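Long-range contacts in putative phosphoribosyltransferase (Neisseria gonorrhoeae, PDB 5VOG), which binds the alarmone guanosine tetraphosphate (ppGpp) and is probably a metal-dependent phosphoribosyltransferase of the type I family, its substrate not established: residues A[100-105]-A[130-135]; A[126-131]-A[148-153]. All blocks are in the same frame, centred on the assembly; numbering follows the deposited sequence. Where two conformers were deposited one is given.

Contact 1 (A[100-105]-A[130-135]); sequences NVLVVD and GVAVLH
Val-103 and Val-131 face each other across two parallel strands, 101-105 and 130-133, with their CA atoms 4.5 Å apart. The strand axes diverge by 27°, the usual sheet twist, and the pairing runs in strict register from Leu-102 opposite Gly-130 to Asp-105 opposite Val-133. Five backbone hydrogen bonds join them. The N-H groups of Gly-130, Ala-132 and Leu-134 go to the carbonyls of Val-101, Val-103 and Asp-105, while Val-103 N reaches Gly-130 O at 2.8 Å and Asp-105 N donates to Ala-132 O. The bond from Ala-132 N to Val-103 O is nearly linear at the acceptor, with a C=O...N angle of 177°; the last, Leu-134 N to Asp-105 O, is stretched to 3.2 Å just where the chain turns a corner at Leu-134. CA-H...O contacts fill in between, such as Val-133 CA to Asp-105 O at 3.2 Å.

The two strands are neighbours in the parallel part of the central mixed sheet of the phosphoribosyltransferase fold, and helix 112-121 lies in the chain between them, as in a beta-alpha-beta crossover. Helix 17-33 covers the face bearing Leu-102 and Ala-132, where Ile-31 touches both residues. On that face Leu-102 CG stands anti to its backbone N (chi1 -178°), and the two methyls close over Ala-132: CD1 lies 3.9 Å from Ala-132 CB, CD2 at a similar distance. CD1 also rests 3.8 Å from the backbone C of Gly-130, where no side chain intervenes.

The other face carries Val-103, Val-131, Asp-105 and Val-133. There Val-131 CG2 approaches Val-103 CB at 4.2 Å, whereas the carboxylate of Asp-105 leads away from the neighbouring strand, and the nearest atom of its side chain lies about 4 Å from a bound magnesium ion.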
# COMPACT_ATOMS: atom_id res chain seq x y z
N ASN A 100 -16.21 11.60 -5.63
CA ASN A 100 -16.18 11.30 -4.21
C ASN A 100 -14.91 10.51 -3.90
O ASN A 100 -14.68 9.46 -4.51
CB ASN A 100 -17.41 10.50 -3.79
CG ASN A 100 -18.70 11.23 -4.04
OD1 ASN A 100 -18.76 12.45 -3.92
ND2 ASN A 100 -19.74 10.49 -4.40
N VAL A 101 -14.11 11.00 -2.96
CA VAL A 101 -12.85 10.33 -2.62
C VAL A 101 -12.83 9.98 -1.14
O VAL A 101 -13.29 10.76 -0.29
CB VAL A 101 -11.62 11.17 -3.01
CG1 VAL A 101 -11.54 11.33 -4.54
CG2 VAL A 101 -11.62 12.52 -2.32
N LEU A 102 -12.31 8.79 -0.83
CA LEU A 102 -12.26 8.25 0.53
C LEU A 102 -10.80 8.20 0.97
O LEU A 102 -10.01 7.41 0.44
CB LEU A 102 -12.88 6.85 0.57
CG LEU A 102 -12.92 6.19 1.95
CD1 LEU A 102 -13.90 6.95 2.86
CD2 LEU A 102 -13.28 4.71 1.85
N VAL A 103 -10.45 9.04 1.94
CA VAL A 103 -9.10 9.05 2.51
C VAL A 103 -8.99 7.87 3.47
O VAL A 103 -9.88 7.65 4.29
CB VAL A 103 -8.84 10.39 3.22
CG1 VAL A 103 -7.47 10.43 3.87
CG2 VAL A 103 -9.03 11.56 2.24
N VAL A 104 -7.89 7.10 3.38
CA VAL A 104 -7.73 5.87 4.16
C VAL A 104 -6.43 5.93 4.96
O VAL A 104 -5.37 6.24 4.41
CB VAL A 104 -7.74 4.62 3.25
CG1 VAL A 104 -7.49 3.35 4.09
CG2 VAL A 104 -9.03 4.52 2.45
N ASP A 105 -6.51 5.61 6.26
CA ASP A 105 -5.30 5.50 7.07
C ASP A 105 -5.48 4.37 8.08
O ASP A 105 -6.58 3.84 8.24
CB ASP A 105 -4.96 6.83 7.76
CG ASP A 105 -3.47 7.08 7.85
OD1 ASP A 105 -2.70 6.10 7.84
OD2 ASP A 105 -3.06 8.26 7.94
N GLY A 130 -14.48 11.85 2.21
CA GLY A 130 -14.71 11.10 3.43
C GLY A 130 -13.40 10.53 3.95
O GLY A 130 -12.37 10.56 3.27
N VAL A 131 -13.44 10.03 5.18
CA VAL A 131 -12.25 9.42 5.76
C VAL A 131 -12.63 8.10 6.43
O VAL A 131 -13.68 7.98 7.07
CB VAL A 131 -11.54 10.38 6.74
CG1 VAL A 131 -12.39 10.65 7.96
CG2 VAL A 131 -10.17 9.84 7.14
N ALA A 132 -11.77 7.10 6.23
CA ALA A 132 -11.94 5.77 6.79
C ALA A 132 -10.63 5.36 7.45
O ALA A 132 -9.58 5.40 6.80
CB ALA A 132 -12.31 4.75 5.71
N VAL A 133 -10.68 4.99 8.72
CA VAL A 133 -9.49 4.54 9.44
C VAL A 133 -9.75 3.15 10.00
O VAL A 133 -10.87 2.82 10.38
CB VAL A 133 -9.06 5.51 10.56
CG1 VAL A 133 -8.52 6.78 9.98
CG2 VAL A 133 -10.24 5.81 11.49
N LEU A 134 -8.70 2.33 10.02
CA LEU A 134 -8.83 0.98 10.54
C LEU A 134 -9.14 1.01 12.04
O LEU A 134 -10.11 0.39 12.49
CB LEU A 134 -7.54 0.21 10.25
CG LEU A 134 -7.28 -1.12 10.97
CD1 LEU A 134 -8.33 -2.17 10.62
CD2 LEU A 134 -5.88 -1.63 10.60
N HIS A 135 -8.33 1.73 12.82
CA HIS A 135 -8.43 1.77 14.27
C HIS A 135 -8.60 3.20 14.75
O HIS A 135 -7.79 4.07 14.40
CB HIS A 135 -7.18 1.18 14.91
CG HIS A 135 -7.01 -0.28 14.64
ND1 HIS A 135 -5.81 -0.83 14.27
CD2 HIS A 135 -7.90 -1.30 14.71
CE1 HIS A 135 -5.96 -2.13 14.11
NE2 HIS A 135 -7.21 -2.44 14.38

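Contact 2 (A[126-131]-A[148-153])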
# COMPACT_ATOMS: atom_id res chain seq x y z
N PHE A 126 -13.24 18.25 -5.34
CA PHE A 126 -13.96 17.01 -5.09
C PHE A 126 -15.40 17.32 -4.70
O PHE A 126 -15.71 18.40 -4.19
CB PHE A 126 -13.31 16.20 -3.97
CG PHE A 126 -11.88 15.81 -4.24
CD1 PHE A 126 -11.54 15.06 -5.36
CD2 PHE A 126 -10.88 16.14 -3.34
CE1 PHE A 126 -10.23 14.68 -5.60
CE2 PHE A 126 -9.55 15.77 -3.57
CZ PHE A 126 -9.23 15.04 -4.70
N ASP A 127 -16.28 16.35 -4.92
CA ASP A 127 -17.64 16.42 -4.41
C ASP A 127 -17.64 16.14 -2.91
O ASP A 127 -17.71 17.06 -2.09
CB ASP A 127 -18.55 15.45 -5.16
CG ASP A 127 -20.00 15.51 -4.69
OD1 ASP A 127 -20.32 16.38 -3.85
OD2 ASP A 127 -20.81 14.69 -5.16
N THR A 128 -17.57 14.86 -2.54
CA THR A 128 -17.50 14.44 -1.14
C THR A 128 -16.10 13.93 -0.85
O THR A 128 -15.58 13.10 -1.59
CB THR A 128 -18.53 13.35 -0.83
OG1 THR A 128 -19.85 13.86 -1.01
CG2 THR A 128 -18.38 12.85 0.60
N VAL A 129 -15.51 14.43 0.23
CA VAL A 129 -14.31 13.85 0.83
C VAL A 129 -14.73 13.16 2.12
O VAL A 129 -15.29 13.81 3.02
CB VAL A 129 -13.23 14.91 1.11
CG1 VAL A 129 -12.01 14.27 1.76
CG2 VAL A 129 -12.84 15.63 -0.18
N GLY A 130 -14.48 11.85 2.21
CA GLY A 130 -14.71 11.10 3.43
C GLY A 130 -13.40 10.53 3.95
O GLY A 130 -12.37 10.56 3.27
N VAL A 131 -13.44 10.03 5.18
CA VAL A 131 -12.25 9.42 5.76
C VAL A 131 -12.63 8.10 6.43
O VAL A 131 -13.68 7.98 7.07
CB VAL A 131 -11.54 10.38 6.74
CG1 VAL A 131 -12.39 10.65 7.96
CG2 VAL A 131 -10.17 9.84 7.14
N GLY A 148 -18.37 18.51 7.75
CA GLY A 148 -18.95 17.94 6.56
C GLY A 148 -18.20 16.78 5.94
O GLY A 148 -18.51 16.40 4.81
N ILE A 149 -17.23 16.21 6.65
CA ILE A 149 -16.47 15.07 6.15
C ILE A 149 -17.00 13.81 6.83
O ILE A 149 -16.87 13.67 8.05
CB ILE A 149 -14.96 15.25 6.39
CG1 ILE A 149 -14.42 16.40 5.55
CG2 ILE A 149 -14.21 13.96 6.08
CD1 ILE A 149 -12.93 16.61 5.68
N PRO A 150 -17.62 12.89 6.09
CA PRO A 150 -18.04 11.62 6.70
C PRO A 150 -16.84 10.87 7.25
O PRO A 150 -15.76 10.85 6.65
CB PRO A 150 -18.69 10.86 5.53
CG PRO A 150 -19.09 11.93 4.56
CD PRO A 150 -18.05 13.00 4.69
N TYR A 151 -17.03 10.25 8.41
CA TYR A 151 -15.96 9.56 9.12
C TYR A 151 -16.40 8.15 9.47
O TYR A 151 -17.51 7.93 9.97
CB TYR A 151 -15.59 10.33 10.40
CG TYR A 151 -14.57 9.65 11.30
CD1 TYR A 151 -13.25 10.06 11.32
CD2 TYR A 151 -14.95 8.61 12.15
CE1 TYR A 151 -12.32 9.44 12.14
CE2 TYR A 151 -14.03 7.99 12.97
CZ TYR A 151 -12.72 8.41 12.97
OH TYR A 151 -11.82 7.79 13.80
N PHE A 152 -15.50 7.19 9.22
CA PHE A 152 -15.74 5.79 9.54
C PHE A 152 -14.49 5.21 10.17
O PHE A 152 -13.38 5.45 9.69
CB PHE A 152 -16.09 4.98 8.28
CG PHE A 152 -17.22 5.56 7.48
CD1 PHE A 152 -18.53 5.19 7.73
CD2 PHE A 152 -16.96 6.47 6.47
CE1 PHE A 152 -19.58 5.73 6.99
CE2 PHE A 152 -17.99 7.02 5.72
CZ PHE A 152 -19.31 6.65 5.99
N SER A 153 -14.66 4.44 11.23
CA SER A 153 -13.56 3.66 11.77
C SER A 153 -13.95 2.19 11.82
O SER A 153 -15.11 1.85 12.04
CB SER A 153 -13.13 4.16 13.15
OG SER A 153 -14.19 4.07 14.09
O HOH W 1 -16.95 16.08 2.11
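Ile-149 CG2, anti to its backbone N, lies only 3.2 Å from Val-129 O, and this methyl is also 3.9 Å from Gly-130 CA. Just before it in the chain, Gly-148 O is bridged to Val-129 N by a water that accepts from the amide and donates to the carbonyl, linking the two segments ahead of their direct pairing. Pro-150 sets its ring beside the same carbonyl, with CD 3.3 Å from Val-129 O, and the edge formed by CG and CD meets the methyl CG2 of Thr-128. Pro-150 O then accepts Val-131 N at 2.9 Å, opening the parallel pairing.

Tyr-151 pairs with Val-131, and its CD1 comes to 3.5 Å from Val-131 CG1. That methyl sits between the backbone N and the carbonyl carbon of Val-131 (chi1 67°), which turns it to this partner, and it approaches the ring obliquely. The far end of the tyrosine is held by Asp-108, which is hydrogen-bonded to OH. At Phe-152 the amide N donates to Val-131 O, while the ring presents its edge to that oxygen near the ring plane.

Val-131 thus spends its N-H on Pro-150 and its carbonyl on Phe-152, gripping the residues on either side of Tyr-151, whereas a proline has no N-H to offer Val-129 O, so the backbone bond that would continue the pairing there is missing, and CG2 of Ile-149 and CD of Pro-150 pack beside the oxygen.

Overall arrangement
Contacts 1 and 2 have centres about 7 Å apart and share Gly-130 and Val-131, since strand 129-133 takes part in both: strand 101-105 lies along one edge of it and strand 151-157 along the other. Along the chain the order is 100-105, 126-135, then 148-153, and strand 151-157 is inserted in the sheet between 129-133 and 135-137. Backbone pairing continues past each contact, with probable hydrogen bonds from Val-101 N to Thr-128 O and from Val-133 N to Phe-152 O, both 2.9 Å. Contact 1 is fully buried near the chain centre; contact 2 is more peripheral and only partly buried. Together they tie three parallel strands adjacent in the sheet into one phosphoribosyltransferase-like core.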